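Local coordinates for signal recognition particle 19 kDa protein (Pyrococcus furiosus, PDB 3DLU) that probably binds 7S RNA directly and mediates attachment of the SRP54 protein in the archaeal signal recognition particle, helping to target nascent membrane proteins, at residues Ser9-Arg14 with Lys86-Lys91; Pro32-Ile37 with Ile49-Asp54; Gly2-Trp7 with Ser82-Leu87; Ala40-Glu43 with Lys47-Arg50. All blocks are in the same frame, centred on the assembly; numbering follows the deposited sequence.

In the fold
The chain is a three-stranded antiparallel sheet, strand order 3-6, 68-76, 47-56, with helices 34-43 and 81-100 packed against it. Contacts 2 and 4 are two ends of one interface between helix 34-43 and strand 47-56, an outermost strand of this chain, their centres about 9 Å apart. Contact 3 sets helix 81-100 against the chain's other outermost strand, 3-6, and contact 1, about 10 Å from it between centres, continues along that helix to the loop after the strand. Contacts 1 and 2 meet in the core, where Leu11 CD2 lies 4.2 Å from Ile37 CD1. At contact 2 strand 47-56 also pairs with another subunit, so the sheet runs on into the assembly.

Contact 1 of 4, residues Ser9-Arg14 with Lys86-Lys91; sequences SELDSR and KLIAQK
Leu11 reaches across to helix 81-100 and sets one methyl, CD1, against Ala89 and Ile88, joining the loop after the first strand of this beta-alpha-beta-beta-alpha fold to its last helix. In Leu11 a chi1 of 59° places CG between the backbone N and the carbonyl carbon, a crowded position, and from there CD1 extends to the helix surface. Leu11 CD1 lies 3.9 Å from Ala89 CA and 4.0 Å from Ala89 CB; the small alanine lets the leucine approach the helix backbone itself. The CG2 branch of Ile88, 4.0 Å from Leu11 CD1, meets the same methyl, while the isoleucine also packs on Ala40 of helix 34-43. Leu85 and Ile92, a turn either way along helix 81-100, also touch Leu11, so a branched aliphatic residue suits this buried place.

Polar groups flank the leucine in the chain. Glu10 forms a salt bridge with Lys81, at the start of the helix. Asp12 OD1 accepts the backbone N-H of Ser31, and in an Asx turn Asp12 OD1 also accepts the backbone N of Arg14 at 3.0 Å, from 42° out of the carboxylate plane.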
loop_
_atom_site.group_PDB
_atom_site.type_symbol
_atom_site.label_atom_id
_atom_site.label_comp_id
_atom_site.label_asym_id
_atom_site.label_seq_id
_atom_site.Cartn_x
_atom_site.Cartn_y
_atom_site.Cartn_z
ATOM N N SER A 9 8.888 12.634 2.003
ATOM C CA SER A 9 8.781 14.100 1.874
ATOM C C SER A 9 9.436 14.870 3.017
ATOM O O SER A 9 9.827 16.028 2.850
ATOM C CB SER A 9 7.314 14.530 1.717
ATOM O OG SER A 9 6.796 14.001 0.507
ATOM N N GLU A 10 9.564 14.226 4.175
ATOM C CA GLU A 10 10.202 14.854 5.335
ATOM C C GLU A 10 11.637 15.295 5.047
ATOM O O GLU A 10 12.125 16.238 5.651
ATOM C CB GLU A 10 10.175 13.906 6.547
ATOM C CG GLU A 10 8.753 13.679 7.101
ATOM C CD GLU A 10 8.676 12.498 8.065
ATOM O OE1 GLU A 10 9.601 11.662 8.071
ATOM O OE2 GLU A 10 7.680 12.397 8.810
ATOM N N LEU A 11 12.304 14.625 4.108
ATOM C CA LEU A 11 13.688 14.961 3.808
ATOM C C LEU A 11 13.899 15.321 2.329
ATOM O O LEU A 11 14.973 15.081 1.775
ATOM C CB LEU A 11 14.619 13.819 4.230
ATOM C CG LEU A 11 14.397 12.442 3.607
ATOM C CD1 LEU A 11 15.748 11.758 3.292
ATOM C CD2 LEU A 11 13.556 11.559 4.526
ATOM N N ASP A 12 12.871 15.897 1.704
ATOM C CA ASP A 12 12.886 16.179 0.273
ATOM C C ASP A 12 13.119 17.683 0.059
ATOM O O ASP A 12 12.249 18.519 0.358
ATOM C CB ASP A 12 11.553 15.738 -0.346
ATOM C CG ASP A 12 11.522 15.845 -1.873
ATOM O OD1 ASP A 12 12.403 16.495 -2.479
ATOM O OD2 ASP A 12 10.576 15.277 -2.472
ATOM N N SER A 13 14.299 18.014 -0.452
ATOM C CA SER A 13 14.713 19.414 -0.621
ATOM C C SER A 13 13.882 20.146 -1.659
ATOM O O SER A 13 13.930 21.376 -1.750
ATOM C CB SER A 13 16.199 19.481 -1.005
ATOM O OG SER A 13 16.425 18.813 -2.225
ATOM N N ARG A 14 13.147 19.402 -2.467
ATOM C CA ARG A 14 12.262 20.030 -3.450
ATOM C C ARG A 14 11.014 20.650 -2.813
ATOM O O ARG A 14 10.351 21.487 -3.415
ATOM C CB ARG A 14 11.868 19.028 -4.539
ATOM C CG ARG A 14 13.039 18.597 -5.413
ATOM C CD ARG A 14 12.586 17.931 -6.701
ATOM N NE ARG A 14 11.837 18.837 -7.570
ATOM C CZ ARG A 14 12.374 19.845 -8.254
ATOM N NH1 ARG A 14 13.671 20.102 -8.162
ATOM N NH2 ARG A 14 11.610 20.609 -9.026
ATOM N N LYS A 86 18.212 13.520 9.334
ATOM C CA LYS A 86 19.418 14.201 8.829
ATOM C C LYS A 86 20.503 13.191 8.422
ATOM O O LYS A 86 21.122 13.315 7.358
ATOM C CB LYS A 86 19.961 15.186 9.870
ATOM C CG LYS A 86 19.052 16.404 10.106
ATOM C CD LYS A 86 19.490 17.170 11.351
ATOM C CE LYS A 86 18.534 18.307 11.665
ATOM N NZ LYS A 86 18.807 18.882 13.007
ATOM N N LEU A 87 20.733 12.182 9.260
ATOM C CA LEU A 87 21.731 11.165 8.953
ATOM C C LEU A 87 21.370 10.443 7.664
ATOM O O LEU A 87 22.234 10.162 6.832
ATOM C CB LEU A 87 21.830 10.146 10.090
ATOM C CG LEU A 87 22.495 10.652 11.370
ATOM C CD1 LEU A 87 22.205 9.675 12.505
ATOM C CD2 LEU A 87 23.996 10.786 11.126
ATOM N N ILE A 88 20.086 10.127 7.513
ATOM C CA ILE A 88 19.609 9.427 6.328
ATOM C C ILE A 88 19.795 10.279 5.073
ATOM O O ILE A 88 20.305 9.794 4.058
ATOM C CB ILE A 88 18.133 9.025 6.486
ATOM C CG1 ILE A 88 18.030 7.863 7.467
ATOM C CG2 ILE A 88 17.519 8.627 5.135
ATOM C CD1 ILE A 88 16.590 7.529 7.864
ATOM N N ALA A 89 19.393 11.547 5.155
ATOM C CA ALA A 89 19.533 12.464 4.023
ATOM C C ALA A 89 20.998 12.571 3.581
ATOM O O ALA A 89 21.317 12.454 2.382
ATOM C CB ALA A 89 18.968 13.848 4.378
ATOM N N GLN A 90 21.892 12.766 4.544
ATOM C CA GLN A 90 23.302 12.942 4.215
ATOM C C GLN A 90 23.914 11.653 3.659
ATOM O O GLN A 90 24.779 11.695 2.786
ATOM C CB GLN A 90 24.086 13.500 5.407
ATOM C CG GLN A 90 25.555 13.849 5.100
ATOM C CD GLN A 90 25.741 14.863 3.963
ATOM O OE1 GLN A 90 24.809 15.555 3.558
ATOM N NE2 GLN A 90 26.965 14.959 3.462
ATOM N N LYS A 91 23.433 10.506 4.133
ATOM C CA LYS A 91 23.883 9.230 3.599
ATOM C C LYS A 91 23.421 9.048 2.145
ATOM O O LYS A 91 24.173 8.538 1.305
ATOM C CB LYS A 91 23.382 8.084 4.480
ATOM C CG LYS A 91 23.736 6.706 3.961
ATOM C CD LYS A 91 25.240 6.473 3.982
ATOM C CE LYS A 91 25.835 6.848 5.326
ATOM N NZ LYS A 91 27.266 6.421 5.388
#

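Contact 2 of 4, residues Pro32-Ile37 with Ile49-Asp54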
loop_
_atom_site.group_PDB
_atom_site.type_symbol
_atom_site.label_atom_id
_atom_site.label_comp_id
_atom_site.label_asym_id
_atom_site.label_seq_id
_atom_site.Cartn_x
_atom_site.Cartn_y
_atom_site.Cartn_z
ATOM N N PRO A 32 13.977 11.973 -2.521
ATOM C CA PRO A 32 14.559 10.748 -1.960
ATOM C C PRO A 32 13.595 9.611 -2.224
ATOM O O PRO A 32 12.409 9.782 -1.966
ATOM C CB PRO A 32 14.619 11.017 -0.452
ATOM C CG PRO A 32 13.832 12.221 -0.193
ATOM C CD PRO A 32 13.550 12.936 -1.489
ATOM N N ARG A 33 14.092 8.495 -2.742
ATOM C CA ARG A 33 13.250 7.341 -3.033
ATOM C C ARG A 33 13.144 6.439 -1.810
ATOM O O ARG A 33 14.047 6.399 -0.970
ATOM C CB ARG A 33 13.813 6.561 -4.221
ATOM C CG ARG A 33 13.764 7.344 -5.526
ATOM C CD ARG A 33 14.461 6.585 -6.642
ATOM N NE ARG A 33 15.881 6.402 -6.359
ATOM C CZ ARG A 33 16.745 5.828 -7.190
ATOM N NH1 ARG A 33 16.335 5.374 -8.367
ATOM N NH2 ARG A 33 18.021 5.707 -6.842
ATOM N N VAL A 34 12.034 5.717 -1.704
ATOM C CA VAL A 34 11.868 4.790 -0.588
ATOM C C VAL A 34 13.059 3.836 -0.483
ATOM O O VAL A 34 13.568 3.592 0.616
ATOM C CB VAL A 34 10.554 3.987 -0.712
ATOM C CG1 VAL A 34 10.562 2.811 0.260
ATOM C CG2 VAL A 34 9.352 4.894 -0.457
ATOM N N GLU A 35 13.501 3.299 -1.616
ATOM C CA GLU A 35 14.609 2.345 -1.638
ATOM C C GLU A 35 15.919 2.998 -1.198
ATOM O O GLU A 35 16.771 2.353 -0.599
ATOM C CB GLU A 35 14.772 1.732 -3.031
ATOM N N GLU A 36 16.075 4.284 -1.485
ATOM C CA GLU A 36 17.275 4.992 -1.054
ATOM C C GLU A 36 17.283 5.164 0.463
ATOM O O GLU A 36 18.329 5.051 1.107
ATOM C CB GLU A 36 17.373 6.364 -1.737
ATOM C CG GLU A 36 17.754 6.307 -3.210
ATOM C CD GLU A 36 17.849 7.692 -3.827
ATOM O OE1 GLU A 36 16.849 8.433 -3.749
ATOM O OE2 GLU A 36 18.918 8.048 -4.373
ATOM N N ILE A 37 16.119 5.471 1.018
ATOM C CA ILE A 37 15.961 5.600 2.461
ATOM C C ILE A 37 16.247 4.262 3.143
ATOM O O ILE A 37 16.910 4.214 4.175
ATOM C CB ILE A 37 14.558 6.106 2.787
ATOM C CG1 ILE A 37 14.435 7.549 2.271
ATOM C CG2 ILE A 37 14.266 6.036 4.288
ATOM C CD1 ILE A 37 13.001 8.073 2.203
ATOM N N ILE A 49 11.657 -2.033 9.803
ATOM C CA ILE A 49 10.487 -2.749 10.317
ATOM C C ILE A 49 9.400 -2.946 9.247
ATOM O O ILE A 49 8.849 -4.045 9.098
ATOM C CB ILE A 49 9.899 -1.995 11.535
ATOM C CG1 ILE A 49 10.957 -1.829 12.639
ATOM C CG2 ILE A 49 8.634 -2.670 12.064
ATOM C CD1 ILE A 49 11.613 -3.145 13.074
ATOM N N ARG A 50 9.080 -1.880 8.515
ATOM C CA ARG A 50 8.105 -1.947 7.415
ATOM C C ARG A 50 8.530 -1.034 6.273
ATOM O O ARG A 50 9.008 0.064 6.511
ATOM C CB ARG A 50 6.707 -1.505 7.872
ATOM C CG ARG A 50 5.713 -1.366 6.688
ATOM C CD ARG A 50 4.293 -0.992 7.127
ATOM N NE ARG A 50 3.299 -1.221 6.071
ATOM C CZ ARG A 50 2.464 -0.296 5.597
ATOM N NH1 ARG A 50 2.495 0.943 6.068
ATOM N NH2 ARG A 50 1.584 -0.613 4.649
ATOM N N VAL A 51 8.338 -1.482 5.041
ATOM C CA VAL A 51 8.542 -0.621 3.876
ATOM C C VAL A 51 7.324 -0.720 2.983
ATOM O O VAL A 51 6.971 -1.807 2.556
ATOM C CB VAL A 51 9.762 -1.069 3.050
ATOM C CG1 VAL A 51 10.025 -0.093 1.892
ATOM C CG2 VAL A 51 10.980 -1.198 3.930
ATOM N N GLU A 52 6.668 0.396 2.693
ATOM C CA GLU A 52 5.551 0.348 1.757
ATOM C C GLU A 52 5.818 1.344 0.659
ATOM O O GLU A 52 6.274 2.456 0.928
ATOM C CB GLU A 52 4.220 0.695 2.431
ATOM C CG GLU A 52 2.983 0.316 1.596
ATOM C CD GLU A 52 2.641 1.324 0.504
ATOM O OE1 GLU A 52 2.958 2.515 0.670
ATOM O OE2 GLU A 52 2.039 0.921 -0.518
ATOM N N GLU A 53 5.533 0.944 -0.572
ATOM C CA GLU A 53 5.675 1.854 -1.701
ATOM C C GLU A 53 4.602 1.589 -2.755
ATOM O O GLU A 53 4.295 0.444 -3.077
ATOM C CB GLU A 53 7.074 1.724 -2.304
ATOM C CG GLU A 53 7.422 2.850 -3.253
ATOM C CD GLU A 53 8.798 2.690 -3.865
ATOM O OE1 GLU A 53 9.375 1.586 -3.748
ATOM O OE2 GLU A 53 9.293 3.668 -4.463
ATOM N N ASP A 54 4.025 2.658 -3.287
ATOM C CA ASP A 54 3.004 2.538 -4.314
ATOM C C ASP A 54 3.486 3.414 -5.459
ATOM O O ASP A 54 3.823 4.567 -5.246
ATOM C CB ASP A 54 1.658 3.047 -3.793
ATOM C CG ASP A 54 0.498 2.687 -4.701
ATOM O OD1 ASP A 54 0.714 1.961 -5.690
ATOM O OD2 ASP A 54 -0.642 3.115 -4.421
HETATM O O HOH W 1 12.087 3.237 -4.282
#
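With CG1 anti to the backbone N in both residues (chi1 166° in Val34, -176° in Val51), the two valines bring these methyls together between helix 34-43 and strand 47-56. Glu53 also has CG anti to its N and stays extended beyond it, which lays its chain along Val34. The valine side chains lie side by side, heading opposite ways, and CG1 of Val34 lies only 3.4 Å from CG1 of Val51, tighter than usual van der Waals contact. Glu53 meets CB and CG2 instead: CB of Val34 is 3.8 Å from CD of Glu53, and CG2 of Val34 rests on the glutamate's CG. Glutamate suits this margin because its methylenes pack on the valine while its carboxylate reaches a bridging water.

The contact lies at the start of the helix, where Arg33 is the N-cap residue. The Glu36 carboxylate accepts the N-H of this residue: Arg33 N donates to Glu36 OE1 at 2.9 Å, using the lone pair anti to the other oxygen. The same oxygen has a weak, 3.4 Å bond from Arg33 NE within a salt bridge, and a salt bridge to Arg96. Outward from this packing, residues 51-54 pair antiparallel with a strand of a neighbouring subunit, another copy of this protein.

The water joins the two segments, accepting from Glu35 N at 3.0 Å and donating to Glu53 OE2 at 2.8 Å. A carboxylate thus meets the N-terminal end of a helix through one water, an arrangement that probably stabilises the negative charge of Glu53.

Contact 3 of 4, residues Gly2-Trp7 with Ser82-Leu87; sequences GRFVVW and SKSLKL
Ser84 OG, which lies beside the ring of Phe4, is held by hydrogen bonds to Ser77 OG and to the carbonyl oxygen of Gly80, four residues back and just before helix 81-100. These bonds tie the first turn of helix 81-100, the last element of this beta-alpha-beta-beta-alpha fold, to the loop before it, next to strand 3-6. A chi1 of -62° turns the OG of Ser84 beside its own backbone N, toward the chain leading into the helix. Both CB and OG also meet the ring: Ser84 CB is 3.6 Å from Phe4 CZ, and Ser84 OG is also 3.6 Å from Phe4 CZ, so the ring meets the serine with its far corner, obliquely. Serine suits the site because it is small enough for an aromatic ring to come close, yet can tie its hydroxyl to the chain just before the helix.

Two residues along, Val6 points from the same side of the strand and meets Leu85, which also touches Ile22 and Val23 in the loops. Arg3 and Val5, alternating with these residues, contact a neighbouring subunit, Tyr19 and Glu10 of that copy respectively, so the strand is packed on both of its sides. The side chains of Val6 and Leu85 run antiparallel side by side; Leu85 CD2 lies against both methyls, 3.6 Å from Val6 CG1 and 4.0 Å from Val6 CG2.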
loop_
_atom_site.group_PDB
_atom_site.type_symbol
_atom_site.label_atom_id
_atom_site.label_comp_id
_atom_site.label_asym_id
_atom_site.label_seq_id
_atom_site.Cartn_x
_atom_site.Cartn_y
_atom_site.Cartn_z
ATOM N N GLY A 2 14.385 4.020 19.409
ATOM C CA GLY A 2 12.940 4.024 19.286
ATOM C C GLY A 2 12.480 3.709 17.878
ATOM O O GLY A 2 13.260 3.754 16.930
ATOM N N ARG A 3 11.200 3.394 17.745
ATOM C CA ARG A 3 10.597 3.078 16.465
ATOM C C ARG A 3 9.773 4.276 15.982
ATOM O O ARG A 3 9.062 4.896 16.763
ATOM C CB ARG A 3 9.713 1.844 16.627
ATOM C CG ARG A 3 9.127 1.296 15.357
ATOM C CD ARG A 3 8.312 0.044 15.681
ATOM N NE ARG A 3 9.159 -1.071 16.101
ATOM C CZ ARG A 3 8.765 -2.343 16.087
ATOM N NH1 ARG A 3 7.541 -2.650 15.676
ATOM N NH2 ARG A 3 9.594 -3.312 16.468
ATOM N N PHE A 4 9.891 4.619 14.703
ATOM C CA PHE A 4 9.125 5.734 14.151
ATOM C C PHE A 4 8.981 5.595 12.646
ATOM O O PHE A 4 9.661 4.782 12.019
ATOM C CB PHE A 4 9.770 7.087 14.504
ATOM C CG PHE A 4 11.221 7.179 14.117
ATOM C CD1 PHE A 4 12.219 6.901 15.041
ATOM C CD2 PHE A 4 11.587 7.512 12.822
ATOM C CE1 PHE A 4 13.559 6.966 14.681
ATOM C CE2 PHE A 4 12.931 7.578 12.451
ATOM C CZ PHE A 4 13.915 7.307 13.380
ATOM N N VAL A 5 8.100 6.403 12.072
ATOM C CA VAL A 5 7.883 6.400 10.642
ATOM C C VAL A 5 8.787 7.432 9.962
ATOM O O VAL A 5 9.059 8.496 10.515
ATOM C CB VAL A 5 6.397 6.693 10.306
ATOM C CG1 VAL A 5 5.992 8.090 10.788
ATOM C CG2 VAL A 5 6.141 6.537 8.819
ATOM N N VAL A 6 9.275 7.082 8.780
ATOM C CA VAL A 6 9.915 8.042 7.885
ATOM C C VAL A 6 9.058 8.181 6.635
ATOM O O VAL A 6 8.753 7.204 5.943
ATOM C CB VAL A 6 11.346 7.631 7.519
ATOM C CG1 VAL A 6 11.961 8.634 6.521
ATOM C CG2 VAL A 6 12.213 7.537 8.781
ATOM N N TRP A 7 8.638 9.407 6.364
ATOM C CA TRP A 7 7.864 9.709 5.179
ATOM C C TRP A 7 8.832 10.483 4.256
ATOM O O TRP A 7 9.410 11.488 4.680
ATOM C CB TRP A 7 6.623 10.520 5.602
ATOM C CG TRP A 7 5.798 11.051 4.474
ATOM C CD1 TRP A 7 5.335 10.353 3.396
ATOM C CD2 TRP A 7 5.299 12.388 4.334
ATOM N NE1 TRP A 7 4.597 11.186 2.573
ATOM C CE2 TRP A 7 4.560 12.437 3.132
ATOM C CE3 TRP A 7 5.412 13.550 5.103
ATOM C CZ2 TRP A 7 3.934 13.609 2.682
ATOM C CZ3 TRP A 7 4.789 14.716 4.653
ATOM C CH2 TRP A 7 4.064 14.729 3.451
ATOM N N SER A 82 14.453 13.329 14.382
ATOM C CA SER A 82 15.014 14.483 13.689
ATOM C C SER A 82 16.472 14.225 13.275
ATOM O O SER A 82 16.858 14.461 12.129
ATOM C CB SER A 82 14.902 15.742 14.549
ATOM O OG SER A 82 15.435 16.859 13.863
ATOM N N LYS A 83 17.278 13.722 14.201
ATOM C CA LYS A 83 18.667 13.416 13.880
ATOM C C LYS A 83 18.782 12.263 12.882
ATOM O O LYS A 83 19.650 12.275 12.010
ATOM C CB LYS A 83 19.475 13.110 15.142
ATOM C CG LYS A 83 20.899 12.654 14.856
ATOM C CD LYS A 83 21.660 13.682 14.009
ATOM C CE LYS A 83 23.135 13.309 13.880
ATOM N NZ LYS A 83 23.910 14.245 12.998
ATOM N N SER A 84 17.922 11.260 13.019
ATOM C CA SER A 84 17.931 10.135 12.085
ATOM C C SER A 84 17.613 10.582 10.649
ATOM O O SER A 84 18.200 10.077 9.702
ATOM C CB SER A 84 16.934 9.054 12.540
ATOM O OG SER A 84 17.294 8.525 13.812
ATOM N N LEU A 85 16.644 11.479 10.485
ATOM C CA LEU A 85 16.314 12.013 9.162
ATOM C C LEU A 85 17.508 12.727 8.535
ATOM O O LEU A 85 17.779 12.570 7.346
ATOM C CB LEU A 85 15.127 12.968 9.222
ATOM C CG LEU A 85 13.746 12.378 9.538
ATOM C CD1 LEU A 85 12.705 13.482 9.649
ATOM C CD2 LEU A 85 13.330 11.326 8.495
ATOM N N LYS A 86 18.212 13.520 9.334
ATOM C CA LYS A 86 19.418 14.201 8.829
ATOM C C LYS A 86 20.503 13.191 8.422
ATOM O O LYS A 86 21.122 13.315 7.358
ATOM C CB LYS A 86 19.961 15.186 9.870
ATOM C CG LYS A 86 19.052 16.404 10.106
ATOM C CD LYS A 86 19.490 17.170 11.351
ATOM C CE LYS A 86 18.534 18.307 11.665
ATOM N NZ LYS A 86 18.807 18.882 13.007
ATOM N N LEU A 87 20.733 12.182 9.260
ATOM C CA LEU A 87 21.731 11.165 8.953
ATOM C C LEU A 87 21.370 10.443 7.664
ATOM O O LEU A 87 22.234 10.162 6.832
ATOM C CB LEU A 87 21.830 10.146 10.090
ATOM C CG LEU A 87 22.495 10.652 11.370
ATOM C CD1 LEU A 87 22.205 9.675 12.505
ATOM C CD2 LEU A 87 23.996 10.786 11.126
#

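Contact 4 of 4, residues Ala40-Glu43 with Lys47-Arg50; sequences AAEE and KVIR
Val48 has the largest share of this small contact, and it sits opposite Ala41 and Glu42 where helix 34-43 ends and the chain turns back into strand 47-56. Just three residues separate the two segments, so this is the closed end of a helix-to-strand connection, with CA of Glu42 6.7 Å from CA of Lys47. One methyl of the valine does the touching. At chi1 -178°, Val48 has CG2 anti to its carbonyl carbon, and that branch, Val48 CG2, faces the helix, 4.2 Å from Ala41 CB and equally 4.2 Å from Glu42 CG.

Ala41 points toward the strand from the inner side of the helix. It and Val48 both pack on Leu75 of the central strand 68-76, so the pair closes the end of the core between helix and sheet; alanine lets the helix lie near the strands, and the beta-branched valine is at ease in an extended backbone. Glu42 is at the exposed margin. With CG beside the backbone N (chi1 -72°), its CG touches Val48 CG2, while CB and the carboxylate lie beyond contact distance.

Lys47, next to Val48, projects to the other side of the strand, as the alternation of a strand requires. Ile49 and Arg50 then form a classic beta bulge facing Val74, and Arg50 also makes salt bridges with Asp54 and Glu52 of two neighbouring subunits.

Across the contact itself, then, aliphatic carbon meets aliphatic carbon: the helix end is held to the strand by dispersion and burial of methyl groups, and the glutamate contributes its hydrocarbon rather than its charge.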
loop_
_atom_site.group_PDB
_atom_site.type_symbol
_atom_site.label_atom_id
_atom_site.label_comp_id
_atom_site.label_asym_id
_atom_site.label_seq_id
_atom_site.Cartn_x
_atom_site.Cartn_y
_atom_site.Cartn_z
ATOM N N ALA A 40 20.014 3.671 2.962
ATOM C CA ALA A 40 20.658 4.542 3.952
ATOM C C ALA A 40 20.482 4.040 5.385
ATOM O O ALA A 40 21.437 4.020 6.159
ATOM C CB ALA A 40 20.133 5.982 3.826
ATOM N N ALA A 41 19.259 3.650 5.737
ATOM C CA ALA A 41 18.966 3.169 7.090
ATOM C C ALA A 41 19.822 1.953 7.428
ATOM O O ALA A 41 20.371 1.859 8.518
ATOM C CB ALA A 41 17.473 2.838 7.242
ATOM N N GLU A 42 19.933 1.037 6.474
ATOM C CA GLU A 42 20.701 -0.188 6.665
ATOM C C GLU A 42 22.178 0.151 6.836
ATOM O O GLU A 42 22.843 -0.357 7.738
ATOM C CB GLU A 42 20.487 -1.128 5.486
ATOM C CG GLU A 42 19.090 -1.767 5.466
ATOM C CD GLU A 42 18.799 -2.517 4.176
ATOM O OE1 GLU A 42 19.544 -2.321 3.188
ATOM O OE2 GLU A 42 17.821 -3.295 4.149
ATOM N N GLU A 43 22.686 1.038 5.987
ATOM C CA GLU A 43 24.071 1.457 6.123
ATOM C C GLU A 43 24.336 2.137 7.464
ATOM O O GLU A 43 25.432 2.004 8.019
ATOM C CB GLU A 43 24.514 2.349 4.956
ATOM C CG GLU A 43 24.884 1.573 3.704
ATOM C CD GLU A 43 26.080 2.169 2.976
ATOM O OE1 GLU A 43 26.724 3.090 3.533
ATOM O OE2 GLU A 43 26.380 1.713 1.850
ATOM N N LYS A 47 17.288 -0.427 12.103
ATOM C CA LYS A 47 16.569 -1.642 11.755
ATOM C C LYS A 47 15.313 -1.266 10.986
ATOM O O LYS A 47 14.566 -0.394 11.418
ATOM C CB LYS A 47 16.217 -2.438 13.011
ATOM C CG LYS A 47 15.466 -3.720 12.707
ATOM C CD LYS A 47 15.220 -4.526 13.969
ATOM C CE LYS A 47 14.723 -5.927 13.627
ATOM N NZ LYS A 47 14.311 -6.683 14.841
ATOM N N VAL A 48 15.103 -1.909 9.840
ATOM C CA VAL A 48 13.914 -1.671 9.027
ATOM C C VAL A 48 12.778 -2.624 9.405
ATOM O O VAL A 48 12.924 -3.848 9.331
ATOM C CB VAL A 48 14.230 -1.780 7.529
ATOM C CG1 VAL A 48 13.005 -1.480 6.700
ATOM C CG2 VAL A 48 15.364 -0.823 7.171
ATOM N N ILE A 49 11.657 -2.033 9.803
ATOM C CA ILE A 49 10.487 -2.749 10.317
ATOM C C ILE A 49 9.400 -2.946 9.247
ATOM O O ILE A 49 8.849 -4.045 9.098
ATOM C CB ILE A 49 9.899 -1.995 11.535
ATOM C CG1 ILE A 49 10.957 -1.829 12.639
ATOM C CG2 ILE A 49 8.634 -2.670 12.064
ATOM C CD1 ILE A 49 11.613 -3.145 13.074
ATOM N N ARG A 50 9.080 -1.880 8.515
ATOM C CA ARG A 50 8.105 -1.947 7.415
ATOM C C ARG A 50 8.530 -1.034 6.273
ATOM O O ARG A 50 9.008 0.064 6.511
ATOM C CB ARG A 50 6.707 -1.505 7.872
ATOM C CG ARG A 50 5.713 -1.366 6.688
ATOM C CD ARG A 50 4.293 -0.992 7.127
ATOM N NE ARG A 50 3.299 -1.221 6.071
ATOM C CZ ARG A 50 2.464 -0.296 5.597
ATOM N NH1 ARG A 50 2.495 0.943 6.068
ATOM N NH2 ARG A 50 1.584 -0.613 4.649
#